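Local structure of 5-carboxyvanillate decarboxylase (Sphingomonas paucimobilis, 4NI8) at residues Asn144-Asp149 against His174-Ser179; Arg238-His243 against Lys258-Phe263; Gly51-Val56 against Asp297-Pro302. The protein probably catalyses the metal-dependent decarboxylation of 5-carboxyvanillate, and binds manganese in its active site. All coordinates share one frame; numbering follows the deposited sequence.

From the N terminus, helix 49-54 supplies the first half of interaction 3, whose second half follows the last barrel strand, 292-293; this contact therefore closes a loop of 240 residues. Interactions 1 and 2 are both nested inside it, one after the other and without crossing. Interaction 1 joins the loops that follow the adjacent strands 140-144 and 171-174, and interaction 2 packs helix 232-241 against helix 259-266. Interactions 1 and 3 share the manganese ion and the bound dicarboxylate, and their nearest atoms are about 4 Å apart. Interaction 2 lies on the other side of the chain's centre from interaction 3, with centres about 36 Å apart, yet both touch the second subunit.

Interaction 1: Asn144-Asp149 against His174-Ser179; sequences NSHTND and HPRAPS. With MN (manganese (II) ion), chain I; 1WB (5-methoxybenzene-1,3-dicarboxylic acid), chain J.
N144 and H174 face each other as a single parallel bridge at the ends of their strands, and the backbone then joins S145 N to H174 O in a 2.7 Å hydrogen bond that enters nearly head-on to the carbonyl. Past this point the chains part round inserted side chains and draw close again at D149 and S179, with CA atoms 5.1 Å apart. The middle is filled by H146, whose imidazole is held between two groups. The guanidinium of R176 lies flat on one face, with the planes 13° apart and the centres 3.7 Å apart. On the opposite face S179 CB sits 3.7 Å from the ring centroid. R176 reaches this position because its chain bends at chi3 (-66°), which also lets NH1 donate to H146 O from above the carbonyl plane at 3.0 Å; its NE forms a salt bridge with D32. Bonds at both nitrogens help to set the ring's rotation: D149 N donates to ND1 (3.0 Å), while NE2 is hydrogen-bonded to a water, and that water donates to A177 O. In this TIM-barrel fold of the amidohydrolase family, the C-terminal ends of the barrel strands and the loops beyond them form the active site, and H174 marks that junction. Its NE2 binds manganese at 2.2 Å, alongside E8 and D297. On the other side of the imidazole, ND1 donates to P175 O at 2.9 Å, in the carbonyl plane and on a lone pair, which probably helps to orient the metal ligand.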
loop_
_atom_site.group_PDB
_atom_site.type_symbol
_atom_site.label_atom_id
_atom_site.label_comp_id
_atom_site.label_asym_id
_atom_site.label_seq_id
_atom_site.Cartn_x
_atom_site.Cartn_y
_atom_site.Cartn_z
ATOM N N ASN A 144 -13.837 -12.354 -0.167
ATOM C CA ASN A 144 -12.389 -12.232 -0.280
ATOM C C ASN A 144 -11.971 -11.448 -1.496
ATOM O O ASN A 144 -11.918 -11.992 -2.592
ATOM C CB ASN A 144 -11.747 -13.617 -0.304
ATOM C CG ASN A 144 -12.245 -14.479 0.817
ATOM O OD1 ASN A 144 -11.845 -14.305 1.967
ATOM N ND2 ASN A 144 -13.154 -15.392 0.502
ATOM N N SER A 145 -11.654 -10.178 -1.267
ATOM C CA SER A 145 -11.393 -9.185 -2.308
ATOM C C SER A 145 -12.088 -9.490 -3.643
ATOM O O SER A 145 -13.290 -9.702 -3.655
ATOM C CB SER A 145 -9.897 -8.896 -2.457
ATOM O OG SER A 145 -9.699 -7.635 -3.090
ATOM N N HIS A 146 -11.342 -9.552 -4.741
ATOM C CA HIS A 146 -11.956 -9.570 -6.077
ATOM C C HIS A 146 -12.797 -10.817 -6.379
ATOM O O HIS A 146 -12.619 -11.868 -5.771
ATOM C CB HIS A 146 -10.885 -9.421 -7.164
ATOM C CG HIS A 146 -10.153 -10.695 -7.485
ATOM N ND1 HIS A 146 -10.596 -11.593 -8.435
ATOM C CD2 HIS A 146 -8.995 -11.207 -6.998
ATOM C CE1 HIS A 146 -9.749 -12.606 -8.514
ATOM N NE2 HIS A 146 -8.769 -12.395 -7.651
ATOM N N THR A 147 -13.711 -10.688 -7.333
ATOM C CA THR A 147 -14.338 -11.858 -7.946
ATOM C C THR A 147 -14.250 -11.721 -9.459
ATOM O O THR A 147 -14.538 -10.656 -10.006
ATOM C CB THR A 147 -15.808 -12.021 -7.523
ATOM O OG1 THR A 147 -15.879 -12.089 -6.099
ATOM C CG2 THR A 147 -16.401 -13.306 -8.106
ATOM N N ASN A 148 -13.843 -12.798 -10.122
ATOM C CA ASN A 148 -13.661 -12.813 -11.570
ATOM C C ASN A 148 -12.723 -11.713 -12.051
ATOM O O ASN A 148 -12.867 -11.209 -13.164
ATOM C CB ASN A 148 -15.004 -12.706 -12.304
ATOM C CG ASN A 148 -15.905 -13.901 -12.054
ATOM O OD1 ASN A 148 -15.465 -14.929 -11.535
ATOM N ND2 ASN A 148 -17.167 -13.781 -12.449
ATOM N N ASP A 149 -11.774 -11.346 -11.197
ATOM C CA ASP A 149 -10.769 -10.337 -11.517
ATOM C C ASP A 149 -11.401 -8.976 -11.776
ATOM O O ASP A 149 -10.884 -8.168 -12.543
ATOM C CB ASP A 149 -9.875 -10.797 -12.668
ATOM C CG ASP A 149 -9.238 -12.136 -12.381
ATOM O OD1 ASP A 149 -8.374 -12.194 -11.477
ATOM O OD2 ASP A 149 -9.626 -13.133 -13.035
ATOM N N HIS A 174 -12.063 -9.560 3.194
ATOM C CA HIS A 174 -10.827 -10.257 3.521
ATOM C C HIS A 174 -9.951 -10.314 2.260
ATOM O O HIS A 174 -10.463 -10.211 1.151
ATOM C CB HIS A 174 -11.199 -11.681 3.983
ATOM C CG HIS A 174 -10.048 -12.483 4.500
ATOM N ND1 HIS A 174 -9.207 -13.200 3.673
ATOM C CD2 HIS A 174 -9.597 -12.685 5.762
ATOM C CE1 HIS A 174 -8.281 -13.796 4.403
ATOM N NE2 HIS A 174 -8.497 -13.501 5.674
ATOM N N PRO A 175 -8.625 -10.464 2.415
ATOM C CA PRO A 175 -7.801 -10.595 1.204
ATOM C C PRO A 175 -7.979 -11.901 0.424
ATOM O O PRO A 175 -8.537 -12.880 0.921
ATOM C CB PRO A 175 -6.367 -10.550 1.750
ATOM C CG PRO A 175 -6.474 -9.835 3.059
ATOM C CD PRO A 175 -7.796 -10.285 3.624
ATOM N N ARG A 176 -7.515 -11.880 -0.821
ATOM C CA ARG A 176 -7.100 -13.087 -1.535
ATOM C C ARG A 176 -5.916 -12.633 -2.374
ATOM O O ARG A 176 -5.524 -11.465 -2.291
ATOM C CB ARG A 176 -8.222 -13.655 -2.408
ATOM C CG ARG A 176 -8.777 -12.669 -3.435
ATOM C CD ARG A 176 -9.901 -13.308 -4.269
ATOM N NE ARG A 176 -9.407 -14.401 -5.109
ATOM C CZ ARG A 176 -10.097 -14.945 -6.105
ATOM N NH1 ARG A 176 -11.311 -14.492 -6.387
ATOM N NH2 ARG A 176 -9.567 -15.932 -6.828
ATOM N N ALA A 177 -5.325 -13.529 -3.155
ATOM C CA ALA A 177 -4.150 -13.139 -3.922
ATOM C C ALA A 177 -4.524 -12.072 -4.958
ATOM O O ALA A 177 -5.677 -11.998 -5.388
ATOM C CB ALA A 177 -3.508 -14.360 -4.585
ATOM N N PRO A 178 -3.558 -11.220 -5.337
ATOM C CA PRO A 178 -3.760 -10.238 -6.411
ATOM C C PRO A 178 -4.490 -10.815 -7.624
ATOM O O PRO A 178 -4.173 -11.923 -8.069
ATOM C CB PRO A 178 -2.330 -9.873 -6.786
ATOM C CG PRO A 178 -1.636 -9.861 -5.415
ATOM C CD PRO A 178 -2.285 -10.996 -4.626
ATOM N N SER A 179 -5.453 -10.050 -8.142
ATOM C CA SER A 179 -6.213 -10.427 -9.329
ATOM C C SER A 179 -5.329 -10.443 -10.569
ATOM O O SER A 179 -4.171 -10.009 -10.540
ATOM C CB SER A 179 -7.342 -9.424 -9.563
ATOM O OG SER A 179 -6.836 -8.244 -10.172
HETATM MN MN MN I . -7.211 -13.846 7.441
HETATM C C1 1WB J . -2.643 -16.669 4.828
HETATM C CO1 1WB J . -2.786 -15.459 5.530
HETATM C CO2 1WB J . -3.753 -17.258 4.226
HETATM C CM1 1WB J . -4.034 -14.871 5.623
HETATM C CM2 1WB J . -5.020 -16.647 4.329
HETATM O OM 1WB J . -6.136 -17.190 3.764
HETATM C CZ 1WB J . -5.155 -15.452 5.023
HETATM C CC 1WB J . -1.309 -17.286 4.746
HETATM C CV 1WB J . -6.038 -18.293 2.899
HETATM O O1 1WB J . -0.461 -17.038 5.643
HETATM O O2 1WB J . -1.027 -18.058 3.783
HETATM C CCC 1WB J . -4.183 -13.511 6.219
HETATM O O11 1WB J . -5.341 -13.115 6.483
HETATM O O22 1WB J . -3.164 -12.829 6.439
HETATM O O HOH W 1 -6.400 -13.972 -7.378
HETATM O O HOH W 2 -12.958 -15.221 -8.778
HETATM O O HOH W 3 -6.744 -15.704 6.664
HETATM O O HOH W 4 -8.850 -15.194 8.128
#

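Interaction 2: Arg238-His243 against Lys258-Phe263; sequences RLDYMH and KPSEYF. With 1WB (5-methoxybenzene-1,3-dicarboxylic acid), chain B; EDO (1,2-ethanediol), chain M; EDO (1,2-ethanediol), chain K.
D240 and P259 carry this contact, the aspartate by its carboxylate and the proline by its ring. The carboxylate of D240 meets the first turn of helix 259-266 and takes two bonds from one residue. S260 N donates to OD1 at 2.8 Å, on the syn lone pair, and S260 OG donates to OD2 at a modelled 2.5 Å, a very short length to be read with caution. S260 OG is placed for this by chi1 of 67°, which sets it between its own backbone N and carbonyl carbon. A negative group at a helix N terminus is probably favoured by the local dipole. With an alanine in place of D240, S260 N would probably lose its acceptor at the start of the helix. P259 wedges alongside: its CG lies over one face of the H243 ring, 4.0 Å from the centroid, and its CB packs on L239 CB at 4.2 Å. H243 and P259 both also touch L211 of helix 197-211, and L239 packs on W196 of the second subunit. The contact thus sits outside the barrel sheet, where helix 232-241 meets the helix leading into strand 267-270.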
loop_
_atom_site.group_PDB
_atom_site.type_symbol
_atom_site.label_atom_id
_atom_site.label_comp_id
_atom_site.label_asym_id
_atom_site.label_seq_id
_atom_site.Cartn_x
_atom_site.Cartn_y
_atom_site.Cartn_z
ATOM N N ARG A 238 -3.174 11.981 2.005
ATOM C CA ARG A 238 -2.818 12.041 0.585
ATOM C C ARG A 238 -4.010 11.690 -0.308
ATOM O O ARG A 238 -4.230 12.332 -1.339
ATOM C CB ARG A 238 -1.629 11.114 0.304
ATOM C CG ARG A 238 -1.103 11.085 -1.147
ATOM C CD ARG A 238 0.356 10.627 -1.091
ATOM N NE ARG A 238 1.028 10.356 -2.371
ATOM C CZ ARG A 238 1.512 11.277 -3.202
ATOM N NH1 ARG A 238 1.367 12.576 -2.949
ATOM N NH2 ARG A 238 2.155 10.895 -4.307
ATOM N N LEU A 239 -4.799 10.697 0.108
ATOM C CA LEU A 239 -6.051 10.384 -0.587
ATOM C C LEU A 239 -6.943 11.619 -0.676
ATOM O O LEU A 239 -7.473 11.942 -1.745
ATOM C CB LEU A 239 -6.801 9.252 0.113
ATOM C CG LEU A 239 -6.244 7.844 -0.108
ATOM C CD1 LEU A 239 -6.802 6.896 0.943
ATOM C CD2 LEU A 239 -6.564 7.334 -1.511
ATOM N N ASP A 240 -7.091 12.330 0.444
ATOM C CA ASP A 240 -7.851 13.577 0.443
ATOM C C ASP A 240 -7.197 14.679 -0.396
ATOM O O ASP A 240 -7.873 15.353 -1.178
ATOM C CB ASP A 240 -8.024 14.104 1.867
ATOM C CG ASP A 240 -9.051 13.331 2.662
ATOM O OD1 ASP A 240 -9.723 12.440 2.093
ATOM O OD2 ASP A 240 -9.170 13.629 3.872
ATOM N N TYR A 241 -5.894 14.894 -0.212
ATOM C CA TYR A 241 -5.255 16.011 -0.900
ATOM C C TYR A 241 -5.331 15.869 -2.419
ATOM O O TYR A 241 -5.657 16.826 -3.142
ATOM C CB TYR A 241 -3.792 16.204 -0.484
ATOM C CG TYR A 241 -3.231 17.409 -1.202
ATOM C CD1 TYR A 241 -3.404 18.685 -0.682
ATOM C CD2 TYR A 241 -2.589 17.279 -2.431
ATOM C CE1 TYR A 241 -2.932 19.803 -1.351
ATOM C CE2 TYR A 241 -2.122 18.384 -3.115
ATOM C CZ TYR A 241 -2.294 19.646 -2.563
ATOM O OH TYR A 241 -1.836 20.759 -3.222
ATOM N N MET A 242 -5.025 14.670 -2.900
ATOM C CA MET A 242 -4.979 14.428 -4.335
ATOM C C MET A 242 -6.348 14.234 -4.986
ATOM O O MET A 242 -6.432 14.105 -6.197
ATOM C CB MET A 242 -4.059 13.241 -4.654
ATOM C CG MET A 242 -2.600 13.573 -4.458
ATOM S SD MET A 242 -2.122 14.923 -5.551
ATOM C CE MET A 242 -0.422 15.216 -5.031
ATOM N N HIS A 243 -7.417 14.241 -4.196
ATOM C CA HIS A 243 -8.738 14.029 -4.777
ATOM C C HIS A 243 -9.195 15.155 -5.712
ATOM O O HIS A 243 -9.910 14.896 -6.677
ATOM C CB HIS A 243 -9.785 13.741 -3.696
ATOM C CG HIS A 243 -11.057 13.171 -4.240
ATOM N ND1 HIS A 243 -12.295 13.722 -3.979
ATOM C CD2 HIS A 243 -11.279 12.105 -5.045
ATOM C CE1 HIS A 243 -13.225 13.016 -4.601
ATOM N NE2 HIS A 243 -12.636 12.030 -5.252
ATOM N N LYS A 258 -15.204 13.715 1.499
ATOM C CA LYS A 258 -13.797 13.452 1.204
ATOM C C LYS A 258 -13.542 11.955 1.324
ATOM O O LYS A 258 -14.221 11.267 2.087
ATOM C CB LYS A 258 -12.884 14.177 2.201
ATOM C CG LYS A 258 -12.960 15.690 2.162
ATOM C CD LYS A 258 -11.879 16.282 3.076
ATOM C CE LYS A 258 -11.944 17.800 3.111
ATOM N NZ LYS A 258 -12.914 18.280 4.125
ATOM N N PRO A 259 -12.556 11.441 0.580
ATOM C CA PRO A 259 -12.213 10.020 0.723
ATOM C C PRO A 259 -12.023 9.556 2.172
ATOM O O PRO A 259 -12.531 8.485 2.519
ATOM C CB PRO A 259 -10.912 9.907 -0.078
ATOM C CG PRO A 259 -11.099 10.935 -1.182
ATOM C CD PRO A 259 -11.784 12.095 -0.498
ATOM N N SER A 260 -11.360 10.351 3.012
ATOM C CA SER A 260 -11.091 9.919 4.382
ATOM C C SER A 260 -12.370 9.900 5.202
ATOM O O SER A 260 -12.488 9.146 6.169
ATOM C CB SER A 260 -10.064 10.824 5.063
ATOM O OG SER A 260 -10.586 12.134 5.255
ATOM N N GLU A 261 -13.312 10.755 4.821
ATOM C CA GLU A 261 -14.622 10.776 5.463
ATOM C C GLU A 261 -15.456 9.530 5.146
ATOM O O GLU A 261 -16.189 9.037 6.010
ATOM C CB GLU A 261 -15.373 12.071 5.117
ATOM C CG GLU A 261 -14.622 13.297 5.640
ATOM C CD GLU A 261 -15.171 14.618 5.147
ATOM O OE1 GLU A 261 -15.940 14.635 4.161
ATOM O OE2 GLU A 261 -14.824 15.653 5.756
ATOM N N TYR A 262 -15.346 9.012 3.921
ATOM C CA TYR A 262 -15.979 7.729 3.626
ATOM C C TYR A 262 -15.306 6.671 4.471
ATOM O O TYR A 262 -15.964 5.755 4.963
ATOM C CB TYR A 262 -15.860 7.343 2.147
ATOM C CG TYR A 262 -16.719 8.217 1.283
ATOM C CD1 TYR A 262 -18.107 8.119 1.319
ATOM C CD2 TYR A 262 -16.146 9.173 0.464
ATOM C CE1 TYR A 262 -18.902 8.956 0.532
ATOM C CE2 TYR A 262 -16.919 10.000 -0.321
ATOM C CZ TYR A 262 -18.293 9.896 -0.282
ATOM O OH TYR A 262 -19.041 10.739 -1.062
ATOM N N PHE A 263 -13.985 6.787 4.623
ATOM C CA PHE A 263 -13.283 5.728 5.334
ATOM C C PHE A 263 -13.734 5.656 6.796
ATOM O O PHE A 263 -13.972 4.571 7.328
ATOM C CB PHE A 263 -11.756 5.831 5.245
ATOM C CG PHE A 263 -11.085 4.552 5.643
ATOM C CD1 PHE A 263 -11.074 3.479 4.767
ATOM C CD2 PHE A 263 -10.548 4.389 6.918
ATOM C CE1 PHE A 263 -10.502 2.270 5.119
ATOM C CE2 PHE A 263 -9.977 3.178 7.288
ATOM C CZ PHE A 263 -9.939 2.118 6.390
HETATM C C1 1WB B . 2.204 14.639 -9.513
HETATM C CO1 1WB B . 2.563 14.397 -8.177
HETATM C CO2 1WB B . 3.140 14.496 -10.531
HETATM C CM1 1WB B . 3.859 14.028 -7.865
HETATM C CM2 1WB B . 4.456 14.118 -10.203
HETATM O OM 1WB B . 5.423 13.975 -11.149
HETATM C CZ 1WB B . 4.801 13.888 -8.880
HETATM C CC 1WB B . 0.815 15.032 -9.813
HETATM C CV 1WB B . 5.062 13.751 -12.489
HETATM O O1 1WB B . 0.109 15.559 -8.914
HETATM O O2 1WB B . 0.347 14.836 -10.973
HETATM C CCC 1WB B . 4.174 13.410 -6.538
HETATM O O11 1WB B . 3.245 13.090 -5.775
HETATM O O22 1WB B . 5.374 13.219 -6.244
HETATM C C1 EDO M . -16.128 18.594 3.816
HETATM O O1 EDO M . -15.271 18.056 4.830
HETATM C C2 EDO M . -16.694 17.457 2.973
HETATM O O2 EDO M . -17.665 16.720 3.728
HETATM C C1 EDO K . -6.480 19.857 -4.637
HETATM O O1 EDO K . -6.309 19.742 -3.214
HETATM C C2 EDO K . -5.354 19.133 -5.373
HETATM O O2 EDO K . -5.693 17.754 -5.608
#

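Interaction 3: Gly51-Val56 against Asp297-Pro302; sequences GRLSDV and DYPYQP. With MN (manganese (II) ion), chain I; 1WB (5-methoxybenzene-1,3-dicarboxylic acid), chain J.
A cis peptide bond between Y298 and P299 is the striking feature here, and the proline ring that follows it packs against both R52 and L53 of helix 49-54. The turn belongs to the TIM-barrel architecture of the amidohydrolase family: it follows the last strand, 292-293, and its first residue, D297, is a manganese ligand. D297 OD1 binds the metal at 2.2 Å, beside E8, H174, two waters and O11 of the bound 5-methoxybenzene-1,3-dicarboxylic acid, while its OD2 is hydrogen-bonded to H227.

The pyrrolidine of P299 is gripped by contacts on several sides. Its CB lies over one face of the R52 guanidinium, and also over the centre of the Y298 ring. Its CD packs on L53 CD2 at 3.6 Å. Bends at chi2 (-122°) and chi3 (-67°) fold R52 back over the turn, where its NH2 comes 2.8 Å from P299 O at an angle too poor for a hydrogen bond. The guanidinium stands nearly upright to the Y298 ring, with the planes 77° apart.

What joins the two segments by polar bonds is a water. It donates to R52 O and to D55 OD2 (2.7 Å), and accepts from Y298 OH (2.7 Å), reaching the tyrosine in the plane of its ring; D55 OD2 also accepts from R60 N.

L53 then passes the contact on to the ligand pocket. Its methyl groups meet the end of Y300, one face of whose ring lies over CO2 of the bound acid, offset toward the rim. Y300 OH is hydrogen-bonded to T77 and stands 3.3 Å from the ligand's methoxy carbon CV.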
loop_
_atom_site.group_PDB
_atom_site.type_symbol
_atom_site.label_atom_id
_atom_site.label_comp_id
_atom_site.label_asym_id
_atom_site.label_seq_id
_atom_site.Cartn_x
_atom_site.Cartn_y
_atom_site.Cartn_z
ATOM N N GLY A 51 -6.831 -29.472 8.549
ATOM C CA GLY A 51 -7.265 -29.895 9.869
ATOM C C GLY A 51 -7.446 -28.726 10.821
ATOM O O GLY A 51 -8.404 -28.669 11.586
ATOM N N ARG A 52 -6.525 -27.773 10.773
ATOM C CA ARG A 52 -6.609 -26.635 11.679
ATOM C C ARG A 52 -7.776 -25.720 11.331
ATOM O O ARG A 52 -8.459 -25.217 12.222
ATOM C CB ARG A 52 -5.284 -25.871 11.693
ATOM C CG ARG A 52 -4.119 -26.737 12.155
ATOM C CD ARG A 52 -3.444 -26.125 13.366
ATOM N NE ARG A 52 -2.769 -24.876 13.037
ATOM C CZ ARG A 52 -2.597 -23.877 13.897
ATOM N NH1 ARG A 52 -3.059 -23.981 15.138
ATOM N NH2 ARG A 52 -1.972 -22.775 13.516
ATOM N N LEU A 53 -8.015 -25.525 10.036
ATOM C CA LEU A 53 -9.141 -24.709 9.601
ATOM C C LEU A 53 -10.467 -25.394 9.937
ATOM O O LEU A 53 -11.437 -24.730 10.304
ATOM C CB LEU A 53 -9.070 -24.459 8.096
ATOM C CG LEU A 53 -7.975 -23.503 7.636
ATOM C CD1 LEU A 53 -7.749 -23.708 6.146
ATOM C CD2 LEU A 53 -8.403 -22.070 7.925
ATOM N N SER A 54 -10.495 -26.724 9.830
ATOM C CA SER A 54 -11.745 -27.480 10.022
ATOM C C SER A 54 -12.143 -27.565 11.485
ATOM O O SER A 54 -13.330 -27.624 11.828
ATOM C CB SER A 54 -11.609 -28.892 9.453
ATOM O OG SER A 54 -11.332 -28.845 8.061
ATOM N N ASP A 55 -11.145 -27.583 12.355
ATOM C CA ASP A 55 -11.391 -27.737 13.779
ATOM C C ASP A 55 -12.005 -26.481 14.394
ATOM O O ASP A 55 -11.494 -25.384 14.220
ATOM C CB ASP A 55 -10.085 -28.056 14.504
ATOM C CG ASP A 55 -10.200 -27.873 16.000
ATOM O OD1 ASP A 55 -11.004 -28.605 16.620
ATOM O OD2 ASP A 55 -9.484 -27.003 16.545
ATOM N N VAL A 56 -13.092 -26.671 15.131
ATOM C CA VAL A 56 -13.712 -25.586 15.879
ATOM C C VAL A 56 -13.730 -25.902 17.371
ATOM O O VAL A 56 -13.283 -25.101 18.185
ATOM C CB VAL A 56 -15.149 -25.319 15.381
ATOM C CG1 VAL A 56 -15.839 -24.270 16.246
ATOM C CG2 VAL A 56 -15.106 -24.868 13.932
ATOM N N ASP A 297 -6.472 -13.743 13.426
ATOM C CA ASP A 297 -6.164 -14.345 12.123
ATOM C C ASP A 297 -5.760 -15.816 12.291
ATOM O O ASP A 297 -4.917 -16.334 11.554
ATOM C CB ASP A 297 -5.072 -13.557 11.369
ATOM C CG ASP A 297 -5.380 -13.381 9.896
ATOM O OD1 ASP A 297 -6.187 -14.166 9.352
ATOM O OD2 ASP A 297 -4.805 -12.442 9.285
ATOM N N TYR A 298 -6.397 -16.486 13.247
ATOM C CA TYR A 298 -6.207 -17.917 13.456
ATOM C C TYR A 298 -6.853 -18.647 12.284
ATOM O O TYR A 298 -7.894 -18.211 11.790
ATOM C CB TYR A 298 -6.895 -18.330 14.764
ATOM C CG TYR A 298 -6.715 -19.777 15.134
ATOM C CD1 TYR A 298 -5.584 -20.209 15.825
ATOM C CD2 TYR A 298 -7.675 -20.725 14.778
ATOM C CE1 TYR A 298 -5.421 -21.543 16.166
ATOM C CE2 TYR A 298 -7.518 -22.058 15.114
ATOM C CZ TYR A 298 -6.398 -22.461 15.808
ATOM O OH TYR A 298 -6.255 -23.796 16.137
ATOM N N PRO A 299 -6.259 -19.768 11.829
ATOM C CA PRO A 299 -5.063 -20.463 12.311
ATOM C C PRO A 299 -3.792 -20.053 11.571
ATOM O O PRO A 299 -2.770 -20.717 11.729
ATOM C CB PRO A 299 -5.386 -21.926 12.002
ATOM C CG PRO A 299 -6.154 -21.844 10.717
ATOM C CD PRO A 299 -6.978 -20.567 10.822
ATOM N N TYR A 300 -3.850 -18.977 10.790
ATOM C CA TYR A 300 -2.672 -18.516 10.056
ATOM C C TYR A 300 -1.698 -17.766 10.960
ATOM O O TYR A 300 -0.518 -17.616 10.632
ATOM C CB TYR A 300 -3.087 -17.650 8.873
ATOM C CG TYR A 300 -4.009 -18.382 7.932
ATOM C CD1 TYR A 300 -3.504 -19.298 7.020
ATOM C CD2 TYR A 300 -5.384 -18.178 7.973
ATOM C CE1 TYR A 300 -4.342 -19.983 6.160
ATOM C CE2 TYR A 300 -6.231 -18.863 7.118
ATOM C CZ TYR A 300 -5.699 -19.764 6.215
ATOM O OH TYR A 300 -6.534 -20.449 5.356
ATOM N N GLN A 301 -2.210 -17.281 12.086
ATOM C CA GLN A 301 -1.392 -16.716 13.159
ATOM C C GLN A 301 -1.800 -17.411 14.439
ATOM O O GLN A 301 -2.960 -17.791 14.584
ATOM C CB GLN A 301 -1.686 -15.228 13.346
ATOM C CG GLN A 301 -1.538 -14.403 12.102
ATOM C CD GLN A 301 -0.419 -13.392 12.201
ATOM O OE1 GLN A 301 0.233 -13.242 13.239
ATOM N NE2 GLN A 301 -0.188 -12.697 11.116
ATOM N N PRO A 302 -0.853 -17.562 15.382
ATOM C CA PRO A 302 -1.123 -18.161 16.693
ATOM C C PRO A 302 -1.871 -17.213 17.628
ATOM O O PRO A 302 -1.712 -15.987 17.529
ATOM C CB PRO A 302 0.280 -18.438 17.242
ATOM C CG PRO A 302 1.156 -17.447 16.555
ATOM C CD PRO A 302 0.587 -17.311 15.173
HETATM MN MN MN I . -7.211 -13.846 7.441
HETATM C C1 1WB J . -2.643 -16.669 4.828
HETATM C CO1 1WB J . -2.786 -15.459 5.530
HETATM C CO2 1WB J . -3.753 -17.258 4.226
HETATM C CM1 1WB J . -4.034 -14.871 5.623
HETATM C CM2 1WB J . -5.020 -16.647 4.329
HETATM O OM 1WB J . -6.136 -17.190 3.764
HETATM C CZ 1WB J . -5.155 -15.452 5.023
HETATM C CC 1WB J . -1.309 -17.286 4.746
HETATM C CV 1WB J . -6.038 -18.293 2.899
HETATM O O1 1WB J . -0.461 -17.038 5.643
HETATM O O2 1WB J . -1.027 -18.058 3.783
HETATM C CCC 1WB J . -4.183 -13.511 6.219
HETATM O O11 1WB J . -5.341 -13.115 6.483
HETATM O O22 1WB J . -3.164 -12.829 6.439
HETATM O O HOH W 5 -7.873 -25.533 14.923
HETATM O O HOH W 3 -6.744 -15.704 6.664
HETATM O O HOH W 4 -8.850 -15.194 8.128
#